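Side-chain contacts in cyclic nucleotide-binding domain (CNMP-BD) protein (Geobacter metallireducens, PDB 3MDP), which probably binds a cyclic nucleotide through its double-stranded beta-helix domain and may act in transcription control: residues E6-Y11 and E20-I25; A15-E20 and G126-N131; D48-L53 and A113-M118; C76-V79 and I83-V86. All coordinates share one frame; numbering follows the deposited sequence. Where two conformers were deposited one is given.

Interaction 1 (E6-Y11 and E20-I25); sequences ERLRVY and EQLKDI
R9 NH2 is gripped twice, by the carbonyl O of L17 and by the carboxylate OD1 of D19, while the guanidinium that carries it lies flat against L22. CD1 of L22 sits 3.5 Å above the guanidinium plane, over its centre. The arginine stem runs extended from CG to NE (chi3 -179°), and a turn at chi4 (-78°) then swings the flat end round so that it faces the leucine. At the guanidinium edge, in its plane, E6 OE1 stands 4.0 Å from R9 NE, a long salt bridge. The other branch of L22 belongs to L8: L22 CD2 comes within 4.2 Å of L8 CD1, the two side chains lying alongside and pointing opposite ways. The contact packs the chain ahead of helix 12-15 onto helix 19-27, away from the succinate site, and L8 and I25 reach V108 and I110 of strand 105-111. With an alanine at R9, D19 would probably lose its charged mate and one side of the L22 methyl its cover. L22 thus gives one methyl to an apolar side chain and the other to a cation, whose polar partners, at NH2 and at the edge, leave one face to the methyl.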
loop_
_atom_site.group_PDB
_atom_site.type_symbol
_atom_site.label_atom_id
_atom_site.label_comp_id
_atom_site.label_asym_id
_atom_site.label_seq_id
_atom_site.Cartn_x
_atom_site.Cartn_y
_atom_site.Cartn_z
ATOM N N GLU A 6 10.629 21.305 7.839
ATOM C CA GLU A 6 11.631 21.187 6.797
ATOM C C GLU A 6 12.432 19.879 7.024
ATOM O O GLU A 6 12.875 19.266 6.068
ATOM C CB GLU A 6 12.530 22.427 6.733
ATOM C CG GLU A 6 11.901 23.621 5.966
ATOM C CD GLU A 6 11.993 23.518 4.408
ATOM O OE1 GLU A 6 12.238 22.414 3.843
ATOM O OE2 GLU A 6 11.810 24.573 3.746
ATOM N N ARG A 7 12.588 19.452 8.280
ATOM C CA ARG A 7 13.304 18.201 8.564
ATOM C C ARG A 7 12.544 16.987 8.022
ATOM O O ARG A 7 13.158 16.008 7.642
ATOM C CB ARG A 7 13.584 18.021 10.065
ATOM C CG ARG A 7 14.539 19.061 10.684
ATOM C CD ARG A 7 15.134 18.545 12.013
ATOM N NE ARG A 7 16.349 17.746 11.790
ATOM C CZ ARG A 7 17.129 17.245 12.752
ATOM N NH1 ARG A 7 16.835 17.438 14.033
ATOM N NH2 ARG A 7 18.210 16.541 12.425
ATOM N N LEU A 8 11.215 17.056 7.989
ATOM C CA LEU A 8 10.385 15.950 7.437
ATOM C C LEU A 8 10.671 15.674 5.946
ATOM O O LEU A 8 10.583 14.517 5.507
ATOM C CB LEU A 8 8.887 16.238 7.599
ATOM C CG LEU A 8 8.273 16.306 9.001
ATOM C CD1 LEU A 8 6.771 16.684 8.892
ATOM C CD2 LEU A 8 8.456 14.984 9.768
ATOM N N ARG A 9 11.032 16.715 5.188
ATOM C CA ARG A 9 11.267 16.593 3.734
ATOM C C ARG A 9 12.349 15.648 3.310
ATOM O O ARG A 9 12.345 15.196 2.170
ATOM C CB ARG A 9 11.660 17.922 3.115
ATOM C CG ARG A 9 10.530 18.747 2.762
ATOM C CD ARG A 9 10.874 19.792 1.704
ATOM N NE ARG A 9 9.641 20.524 1.507
ATOM C CZ ARG A 9 8.616 20.077 0.789
ATOM N NH1 ARG A 9 8.697 18.923 0.122
ATOM N NH2 ARG A 9 7.506 20.805 0.716
ATOM N N VAL A 10 13.303 15.376 4.182
ATOM C CA VAL A 10 14.368 14.479 3.825
ATOM C C VAL A 10 13.880 13.031 3.791
ATOM O O VAL A 10 14.610 12.168 3.312
ATOM C CB VAL A 10 15.558 14.612 4.784
ATOM C CG1 VAL A 10 15.968 16.126 4.939
ATOM C CG2 VAL A 10 15.218 14.006 6.117
ATOM N N TYR A 11 12.668 12.753 4.293
ATOM C CA TYR A 11 12.163 11.370 4.312
ATOM C C TYR A 11 11.183 11.128 3.190
ATOM O O TYR A 11 10.376 12.005 2.862
ATOM C CB TYR A 11 11.502 11.042 5.650
ATOM C CG TYR A 11 12.452 11.193 6.815
ATOM C CD1 TYR A 11 13.478 10.274 7.020
ATOM C CD2 TYR A 11 12.366 12.292 7.662
ATOM C CE1 TYR A 11 14.373 10.405 8.080
ATOM C CE2 TYR A 11 13.259 12.449 8.728
ATOM C CZ TYR A 11 14.254 11.493 8.941
ATOM O OH TYR A 11 15.143 11.656 9.992
ATOM N N GLU A 20 2.690 23.848 2.597
ATOM C CA GLU A 20 1.501 23.964 3.458
ATOM C C GLU A 20 1.152 22.607 4.053
ATOM O O GLU A 20 0.869 22.494 5.244
ATOM C CB GLU A 20 0.294 24.554 2.698
ATOM C CG GLU A 20 -1.032 24.535 3.508
ATOM C CD GLU A 20 -2.143 25.387 2.899
ATOM O OE1 GLU A 20 -1.959 26.610 2.805
ATOM O OE2 GLU A 20 -3.214 24.834 2.550
ATOM N N GLN A 21 1.183 21.567 3.224
ATOM C CA GLN A 21 0.903 20.220 3.701
ATOM C C GLN A 21 1.896 19.799 4.808
ATOM O O GLN A 21 1.498 19.206 5.803
ATOM C CB GLN A 21 0.886 19.220 2.536
ATOM C CG GLN A 21 -0.325 19.363 1.581
ATOM C CD GLN A 21 -0.159 18.602 0.250
ATOM O OE1 GLN A 21 0.930 18.137 -0.088
ATOM N NE2 GLN A 21 -1.258 18.451 -0.484
ATOM N N LEU A 22 3.176 20.135 4.666
ATOM C CA LEU A 22 4.154 19.748 5.684
ATOM C C LEU A 22 3.918 20.486 7.005
ATOM O O LEU A 22 3.952 19.862 8.080
ATOM C CB LEU A 22 5.611 19.903 5.200
ATOM C CG LEU A 22 6.093 18.759 4.282
ATOM C CD1 LEU A 22 7.558 18.938 3.935
ATOM C CD2 LEU A 22 5.894 17.386 4.894
ATOM N N LYS A 23 3.653 21.784 6.933
ATOM C CA LYS A 23 3.264 22.578 8.116
ATOM C C LYS A 23 2.008 22.011 8.800
ATOM O O LYS A 23 1.933 21.906 10.030
ATOM C CB LYS A 23 2.978 24.040 7.720
ATOM N N ASP A 24 1.016 21.658 7.996
ATOM C CA ASP A 24 -0.204 21.059 8.533
ATOM C C ASP A 24 0.066 19.739 9.235
ATOM O O ASP A 24 -0.400 19.539 10.357
ATOM C CB ASP A 24 -1.267 20.885 7.444
ATOM C CG ASP A 24 -1.983 22.194 7.123
ATOM O OD1 ASP A 24 -2.135 23.044 8.031
ATOM O OD2 ASP A 24 -2.396 22.388 5.962
ATOM N N ILE A 25 0.848 18.853 8.612
ATOM C CA ILE A 25 1.170 17.558 9.234
ATOM C C ILE A 25 2.020 17.766 10.493
ATOM O O ILE A 25 1.777 17.112 11.504
ATOM C CB ILE A 25 1.856 16.560 8.233
ATOM C CG1 ILE A 25 0.857 16.131 7.172
ATOM C CG2 ILE A 25 2.400 15.332 8.960
ATOM C CD1 ILE A 25 1.463 15.429 5.970
#

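Interaction 2 (A15-E20 and G126-N131); sequences ASLTDE and GQVLMN
V128 offers both of its methyls to L17, and a single leucine branch touches the pair: L17 CD2 lies 3.6 Å from V128 CG1 and equally far from V128 CG2, so it rests in the fork of the valine. The conformation of V128 makes this possible. CG2 stands anti to the backbone N, and CG1 takes the crowded position between N and the carbonyl carbon (chi1 60°), an unusual choice for valine in a helix, where this place is normally left to the hydrogen. The two methyls are thereby spread toward the 15-20 segment. L17 is an ordinary leucine by comparison: CG lies opposite the carbonyl carbon (chi1 -60°), and although its CB does not head straight for V128, the CD2 branch reaches over, the two side chains meeting at a slant. S16 adds a lighter touch at the margin, its OG 3.7 Å from V128 CG2. That is mere packing, since the same oxygen is hydrogen-bonded to ND2 of N132, one residue past the segment. Next to L17, at the start of helix 19-27, T18 and Q21 form a capping box: the T18 side chain caps the backbone N of Q21, and Q21 returns its OE1 to T18 N. L17 also packs on L22 and I25 of that helix, while on helix 123-139 L129 packs against L115 of helix 112-121 and the selenomethionine M130 meets M130 of the second subunit, so the contact fastens the loop between helices 12-15 and 19-27 to a helix that also meets the second subunit.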
loop_
_atom_site.group_PDB
_atom_site.type_symbol
_atom_site.label_atom_id
_atom_site.label_comp_id
_atom_site.label_asym_id
_atom_site.label_seq_id
_atom_site.Cartn_x
_atom_site.Cartn_y
_atom_site.Cartn_z
ATOM N N ALA A 15 8.691 13.816 1.344
ATOM C CA ALA A 15 9.514 14.587 0.416
ATOM C C ALA A 15 8.696 15.272 -0.722
ATOM O O ALA A 15 9.101 16.326 -1.205
ATOM C CB ALA A 15 10.648 13.694 -0.164
ATOM N N SER A 16 7.575 14.659 -1.119
ATOM C CA SER A 16 6.682 15.129 -2.214
ATOM C C SER A 16 5.592 16.125 -1.792
ATOM O O SER A 16 4.905 16.675 -2.649
ATOM C CB SER A 16 5.965 13.928 -2.874
ATOM O OG SER A 16 5.091 13.213 -1.970
ATOM N N LEU A 17 5.402 16.331 -0.488
ATOM C CA LEU A 17 4.323 17.216 0.003
ATOM C C LEU A 17 4.619 18.694 -0.229
ATOM O O LEU A 17 5.768 19.123 -0.222
ATOM C CB LEU A 17 4.069 16.977 1.492
ATOM C CG LEU A 17 3.632 15.562 1.896
ATOM C CD1 LEU A 17 3.456 15.461 3.393
ATOM C CD2 LEU A 17 2.357 15.137 1.200
ATOM N N THR A 18 3.572 19.482 -0.434
ATOM C CA THR A 18 3.733 20.931 -0.493
ATOM C C THR A 18 4.131 21.476 0.873
ATOM O O THR A 18 3.973 20.817 1.913
ATOM C CB THR A 18 2.429 21.636 -0.870
ATOM O OG1 THR A 18 1.459 21.393 0.171
ATOM C CG2 THR A 18 1.912 21.128 -2.208
ATOM N N ASP A 19 4.611 22.714 0.870
ATOM C CA ASP A 19 5.030 23.363 2.106
ATOM C C ASP A 19 3.877 23.496 3.094
ATOM O O ASP A 19 4.069 23.272 4.291
ATOM C CB ASP A 19 5.627 24.742 1.806
ATOM C CG ASP A 19 6.970 24.654 1.091
ATOM O OD1 ASP A 19 7.737 23.682 1.329
ATOM O OD2 ASP A 19 7.262 25.576 0.307
ATOM N N GLU A 20 2.690 23.848 2.597
ATOM C CA GLU A 20 1.501 23.964 3.458
ATOM C C GLU A 20 1.152 22.607 4.053
ATOM O O GLU A 20 0.869 22.494 5.244
ATOM C CB GLU A 20 0.294 24.554 2.698
ATOM C CG GLU A 20 -1.032 24.535 3.508
ATOM C CD GLU A 20 -2.143 25.387 2.899
ATOM O OE1 GLU A 20 -1.959 26.610 2.805
ATOM O OE2 GLU A 20 -3.214 24.834 2.550
ATOM N N GLY A 126 -5.381 13.778 0.732
ATOM C CA GLY A 126 -5.836 12.372 0.747
ATOM C C GLY A 126 -5.195 11.494 -0.322
ATOM O O GLY A 126 -4.687 10.404 -0.040
ATOM N N GLN A 127 -5.181 11.988 -1.549
ATOM C CA GLN A 127 -4.538 11.282 -2.659
ATOM C C GLN A 127 -3.028 11.039 -2.424
ATOM O O GLN A 127 -2.531 9.938 -2.663
ATOM C CB GLN A 127 -4.729 12.061 -3.972
ATOM C CG GLN A 127 -6.103 11.885 -4.628
ATOM N N VAL A 128 -2.298 12.059 -1.983
ATOM C CA VAL A 128 -0.853 11.915 -1.838
ATOM C C VAL A 128 -0.531 10.993 -0.682
ATOM O O VAL A 128 0.370 10.171 -0.799
ATOM C CB VAL A 128 -0.114 13.270 -1.655
ATOM C CG1 VAL A 128 -0.605 13.999 -0.407
ATOM C CG2 VAL A 128 1.383 13.045 -1.577
ATOM N N LEU A 129 -1.249 11.151 0.441
ATOM C CA LEU A 129 -1.047 10.298 1.594
ATOM C C LEU A 129 -1.290 8.824 1.266
ATOM O O LEU A 129 -0.511 7.963 1.668
ATOM C CB LEU A 129 -1.934 10.720 2.757
ATOM C CG LEU A 129 -1.589 12.083 3.400
ATOM C CD1 LEU A 129 -2.612 12.383 4.482
ATOM C CD2 LEU A 129 -0.181 12.131 3.965
HETATM N N MSE A 130 -2.358 8.530 0.542
HETATM C CA MSE A 130 -2.659 7.126 0.199
HETATM C C MSE A 130 -1.641 6.565 -0.767
HETATM O O MSE A 130 -1.220 5.420 -0.618
HETATM C CB MSE A 130 -4.043 6.976 -0.425
HETATM C CG MSE A 130 -5.179 7.260 0.496
HETATM SE SE MSE A 130 -5.098 6.195 2.131
HETATM C CE MSE A 130 -4.914 4.469 1.489
ATOM N N ASN A 131 -1.273 7.348 -1.780
ATOM C CA ASN A 131 -0.188 6.946 -2.689
ATOM C C ASN A 131 1.069 6.589 -1.920
ATOM O O ASN A 131 1.677 5.531 -2.106
ATOM C CB ASN A 131 0.125 8.057 -3.702
ATOM C CG ASN A 131 1.135 7.624 -4.728
ATOM O OD1 ASN A 131 2.340 7.818 -4.569
ATOM N ND2 ASN A 131 0.665 6.970 -5.725
#

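Interaction 3 (D48-L53 and A113-M118)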
loop_
_atom_site.group_PDB
_atom_site.type_symbol
_atom_site.label_atom_id
_atom_site.label_comp_id
_atom_site.label_asym_id
_atom_site.label_seq_id
_atom_site.Cartn_x
_atom_site.Cartn_y
_atom_site.Cartn_z
ATOM N N ASP A 48 -4.594 4.869 15.683
ATOM C CA ASP A 48 -4.694 6.303 15.851
ATOM C C ASP A 48 -3.350 7.037 15.736
ATOM O O ASP A 48 -3.309 8.262 15.914
ATOM C CB ASP A 48 -5.372 6.615 17.201
ATOM C CG ASP A 48 -6.895 6.466 17.133
ATOM O OD1 ASP A 48 -7.475 6.582 16.035
ATOM O OD2 ASP A 48 -7.496 6.243 18.184
ATOM N N ASN A 49 -2.275 6.308 15.405
ATOM C CA ASN A 49 -0.920 6.874 15.304
ATOM C C ASN A 49 -0.151 6.307 14.112
ATOM O O ASN A 49 0.000 5.082 13.990
ATOM C CB ASN A 49 -0.131 6.587 16.576
ATOM C CG ASN A 49 -0.794 7.166 17.817
ATOM O OD1 ASN A 49 -1.698 6.559 18.388
ATOM N ND2 ASN A 49 -0.367 8.362 18.220
ATOM N N LEU A 50 0.289 7.200 13.218
ATOM C CA LEU A 50 1.164 6.850 12.119
ATOM C C LEU A 50 2.560 7.316 12.566
ATOM O O LEU A 50 2.707 8.417 13.101
ATOM C CB LEU A 50 0.711 7.545 10.842
ATOM C CG LEU A 50 1.586 7.280 9.616
ATOM C CD1 LEU A 50 1.433 5.828 9.185
ATOM C CD2 LEU A 50 1.259 8.244 8.497
HETATM N N MSE A 51 3.555 6.458 12.418
HETATM C CA MSE A 51 4.896 6.799 12.889
HETATM C C MSE A 51 5.936 6.754 11.786
HETATM O O MSE A 51 5.831 5.962 10.851
HETATM C CB MSE A 51 5.300 5.902 14.056
HETATM C CG MSE A 51 4.571 6.299 15.302
HETATM SE SE MSE A 51 4.764 4.956 16.649
HETATM C CE MSE A 51 3.654 5.752 18.068
ATOM N N LEU A 52 6.891 7.667 11.874
ATOM C CA LEU A 52 8.101 7.685 11.030
ATOM C C LEU A 52 9.256 7.372 11.987
ATOM O O LEU A 52 9.402 8.025 13.016
ATOM C CB LEU A 52 8.333 9.061 10.381
ATOM C CG LEU A 52 9.725 9.265 9.750
ATOM C CD1 LEU A 52 9.822 8.496 8.442
ATOM C CD2 LEU A 52 9.991 10.772 9.557
ATOM N N LEU A 53 10.009 6.328 11.691
ATOM C CA LEU A 53 11.143 5.947 12.524
ATOM C C LEU A 53 12.331 6.847 12.236
ATOM O O LEU A 53 12.820 6.910 11.118
ATOM C CB LEU A 53 11.487 4.482 12.300
ATOM C CG LEU A 53 12.538 3.871 13.218
ATOM C CD1 LEU A 53 12.176 4.015 14.713
ATOM C CD2 LEU A 53 12.773 2.421 12.806
ATOM N N ALA A 113 -6.153 10.019 13.514
ATOM C CA ALA A 113 -7.532 10.509 13.404
ATOM C C ALA A 113 -7.567 11.809 12.621
ATOM O O ALA A 113 -8.414 11.991 11.746
ATOM C CB ALA A 113 -8.172 10.692 14.797
ATOM N N ARG A 114 -6.611 12.699 12.900
ATOM C CA ARG A 114 -6.487 13.949 12.146
ATOM C C ARG A 114 -6.138 13.706 10.698
ATOM O O ARG A 114 -6.706 14.357 9.806
ATOM C CB ARG A 114 -5.460 14.895 12.778
ATOM C CG ARG A 114 -5.875 15.502 14.071
ATOM C CD ARG A 114 -7.192 16.299 13.905
ATOM N NE ARG A 114 -7.425 17.224 15.003
ATOM C CZ ARG A 114 -8.598 17.809 15.283
ATOM N NH1 ARG A 114 -9.682 17.581 14.559
ATOM N NH2 ARG A 114 -8.677 18.643 16.303
ATOM N N LEU A 115 -5.230 12.765 10.422
ATOM C CA LEU A 115 -4.877 12.499 9.010
ATOM C C LEU A 115 -6.084 12.019 8.238
ATOM O O LEU A 115 -6.262 12.344 7.051
ATOM C CB LEU A 115 -3.778 11.448 8.887
ATOM C CG LEU A 115 -2.344 11.865 9.137
ATOM C CD1 LEU A 115 -1.437 10.636 9.024
ATOM C CD2 LEU A 115 -1.901 12.999 8.183
ATOM N N ARG A 116 -6.885 11.191 8.888
ATOM C CA ARG A 116 -8.109 10.697 8.260
ATOM C C ARG A 116 -9.073 11.838 7.938
ATOM O O ARG A 116 -9.629 11.864 6.839
ATOM C CB ARG A 116 -8.771 9.604 9.106
ATOM C CG ARG A 116 -7.996 8.293 9.061
ATOM C CD ARG A 116 -8.717 7.113 9.691
ATOM N NE ARG A 116 -8.951 7.257 11.132
ATOM C CZ ARG A 116 -8.122 6.897 12.108
ATOM N NH1 ARG A 116 -6.927 6.376 11.857
ATOM N NH2 ARG A 116 -8.490 7.092 13.370
ATOM N N GLU A 117 -9.235 12.799 8.850
ATOM C CA GLU A 117 -10.140 13.949 8.625
ATOM C C GLU A 117 -9.665 14.766 7.458
ATOM O O GLU A 117 -10.450 15.155 6.580
ATOM C CB GLU A 117 -10.179 14.892 9.820
ATOM C CG GLU A 117 -10.998 14.396 10.957
ATOM C CD GLU A 117 -10.792 15.193 12.233
ATOM O OE1 GLU A 117 -10.207 16.306 12.223
ATOM O OE2 GLU A 117 -11.210 14.685 13.283
HETATM N N MSE A 118 -8.363 15.021 7.466
HETATM C CA MSE A 118 -7.727 15.878 6.487
HETATM C C MSE A 118 -7.785 15.224 5.130
HETATM O O MSE A 118 -8.023 15.893 4.137
HETATM C CB MSE A 118 -6.269 16.157 6.887
HETATM C CG MSE A 118 -6.158 16.935 8.202
HETATM SE SE MSE A 118 -4.433 16.754 9.098
HETATM C CE MSE A 118 -3.356 17.546 7.751
#
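R116 and D48 lie roughly perpendicular, the arginine presenting the edge of its guanidinium to the acid. NH2 donates to D48 OD1 at 2.9 Å, with an angle of 152° at the hydrogen. OD1 lies in the guanidinium plane but is met nearly head-on, along its own C-O bond, and the carboxylate is turned 31° from the guanidinium. A bend at chi3 (-64°) folds the arginine back over its own helix, placing the CA of A113 3.5 Å above the guanidinium plane of R116, toward its rim. NH1 has other work: it bonds to the carbonyl oxygens of A47 and S88, and Y93 makes a cation-pi contact with the same arginine. Deeper in, L50 and L115 meet crosswise, L50 CD2 lying 3.6 Å from L115 CD1. CG of L50 stands opposite the backbone N, sending its branches off strand 49-55 toward the helix and close to G85 and V86, which bind succinate. An alanine in place of D48 would probably leave R116 NH2 without its charge partner and the guanidinium less firmly fixed at that edge. Helix 112-121 is thus seated on the beta-helix of the cyclic nucleotide-binding domain by an apolar contact inside and a charged one at the margin, just before the strand.

Interaction 4 (C76-V79 and I83-V86)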
loop_
_atom_site.group_PDB
_atom_site.type_symbol
_atom_site.label_atom_id
_atom_site.label_comp_id
_atom_site.label_asym_id
_atom_site.label_seq_id
_atom_site.Cartn_x
_atom_site.Cartn_y
_atom_site.Cartn_z
ATOM N N CYS A 76 8.038 -8.183 10.068
ATOM C CA CYS A 76 8.737 -7.164 9.339
ATOM C C CYS A 76 9.665 -6.380 10.321
ATOM O O CYS A 76 9.356 -6.221 11.504
ATOM C CB CYS A 76 7.632 -6.289 8.694
ATOM S SG CYS A 76 8.123 -4.876 7.894
ATOM N N SER A 77 10.839 -5.981 9.847
ATOM C CA SER A 77 11.725 -5.103 10.611
ATOM C C SER A 77 11.783 -3.731 9.960
ATOM O O SER A 77 11.940 -3.632 8.733
ATOM C CB SER A 77 13.133 -5.699 10.698
ATOM O OG SER A 77 13.163 -6.699 11.704
ATOM N N VAL A 78 11.674 -2.686 10.779
ATOM C CA VAL A 78 11.671 -1.304 10.300
ATOM C C VAL A 78 12.984 -0.623 10.695
ATOM O O VAL A 78 13.461 -0.779 11.839
ATOM C CB VAL A 78 10.427 -0.531 10.866
ATOM C CG1 VAL A 78 10.289 0.853 10.266
ATOM C CG2 VAL A 78 9.107 -1.370 10.654
ATOM N N VAL A 79 13.571 0.114 9.749
ATOM C CA VAL A 79 14.800 0.890 9.975
ATOM C C VAL A 79 14.508 2.393 9.794
ATOM O O VAL A 79 13.466 2.783 9.223
ATOM C CB VAL A 79 15.976 0.453 9.011
ATOM C CG1 VAL A 79 16.337 -1.037 9.226
ATOM C CG2 VAL A 79 15.644 0.758 7.534
ATOM N N ILE A 83 8.166 4.376 7.500
ATOM C CA ILE A 83 6.952 4.512 8.277
ATOM C C ILE A 83 6.375 3.182 8.737
ATOM O O ILE A 83 6.558 2.113 8.092
ATOM C CB ILE A 83 5.852 5.368 7.528
ATOM C CG1 ILE A 83 5.321 4.668 6.279
ATOM C CG2 ILE A 83 6.415 6.769 7.148
ATOM C CD1 ILE A 83 3.971 5.236 5.812
ATOM N N PHE A 84 5.638 3.248 9.834
ATOM C CA PHE A 84 4.903 2.095 10.360
ATOM C C PHE A 84 3.663 2.594 11.089
ATOM O O PHE A 84 3.500 3.785 11.271
ATOM C CB PHE A 84 5.819 1.161 11.211
ATOM C CG PHE A 84 6.350 1.791 12.486
ATOM C CD1 PHE A 84 7.406 2.676 12.455
ATOM C CD2 PHE A 84 5.796 1.470 13.717
ATOM C CE1 PHE A 84 7.887 3.276 13.641
ATOM C CE2 PHE A 84 6.292 2.012 14.887
ATOM C CZ PHE A 84 7.347 2.914 14.852
ATOM N N GLY A 85 2.749 1.693 11.426
ATOM C CA GLY A 85 1.390 2.105 11.795
ATOM C C GLY A 85 0.546 2.523 10.601
ATOM O O GLY A 85 -0.352 3.356 10.730
ATOM N N VAL A 86 0.806 1.922 9.442
ATOM C CA VAL A 86 0.180 2.333 8.178
ATOM C C VAL A 86 -1.344 2.152 8.157
ATOM O O VAL A 86 -2.051 2.857 7.427
ATOM C CB VAL A 86 0.801 1.613 6.938
ATOM C CG1 VAL A 86 2.251 2.034 6.752
ATOM C CG2 VAL A 86 0.676 0.062 7.048
#
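V78 is the residue of 76-79 that reaches F84, and the segment leads up to it along the edge strand 74-78, starting from C76, which packs on L141 of the second subunit. At V78 the side chain points at 83-86. Its CG1, anti to the backbone N (chi1 -173°), comes to 4.1 Å from F84 CD1, approaching the ring obliquely, while V78 CG2 lies 4.2 Å from F84 CB. The two branches divide the phenylalanine between them, one at the ring, one at CB. F84 turns its ring this way with chi1 at 65°, and V58 and L53 pack on both side chains. No hydrogen bond spans the two segments; the link is purely apolar. With V79 the chain leaves the strand. R140, a residue of the succinate site, touches F84 and bonds to I83 O. Beyond F84, G85 has a positive phi (75°), and the backbone bends there into V86, whose N donates a hydrogen bond to a succinate, with a weaker one from G85 N. Succinate probably came from the crystallisation liquor, yet this Phe-Gly turn matches the start of the phosphate-binding cassette of cyclic nucleotide-binding domains, so the anion probably marks the nucleotide pocket.

From the N terminus, interaction 1 closes first, a short loop bringing 6-11 onto helix 19-27. Before it is complete, interaction 2 has opened: the two cross, sharing E20, and I25 CD1 packs on L17 CD1 where they meet. Interaction 2 closes last, when 126-131 returns near the C terminus, and so encloses the other two. Within it, interaction 3 spans from strand 49-55 to helix 112-121, and interaction 4 closes a short loop of three residues within that span. Interactions 3 and 4 meet in one sheet, M51 O pairing with F84 N. Y11 packs on L52, joining interactions 1 and 3. The four tie the N-terminal region, the beta-helix and the C-terminal helices into one body.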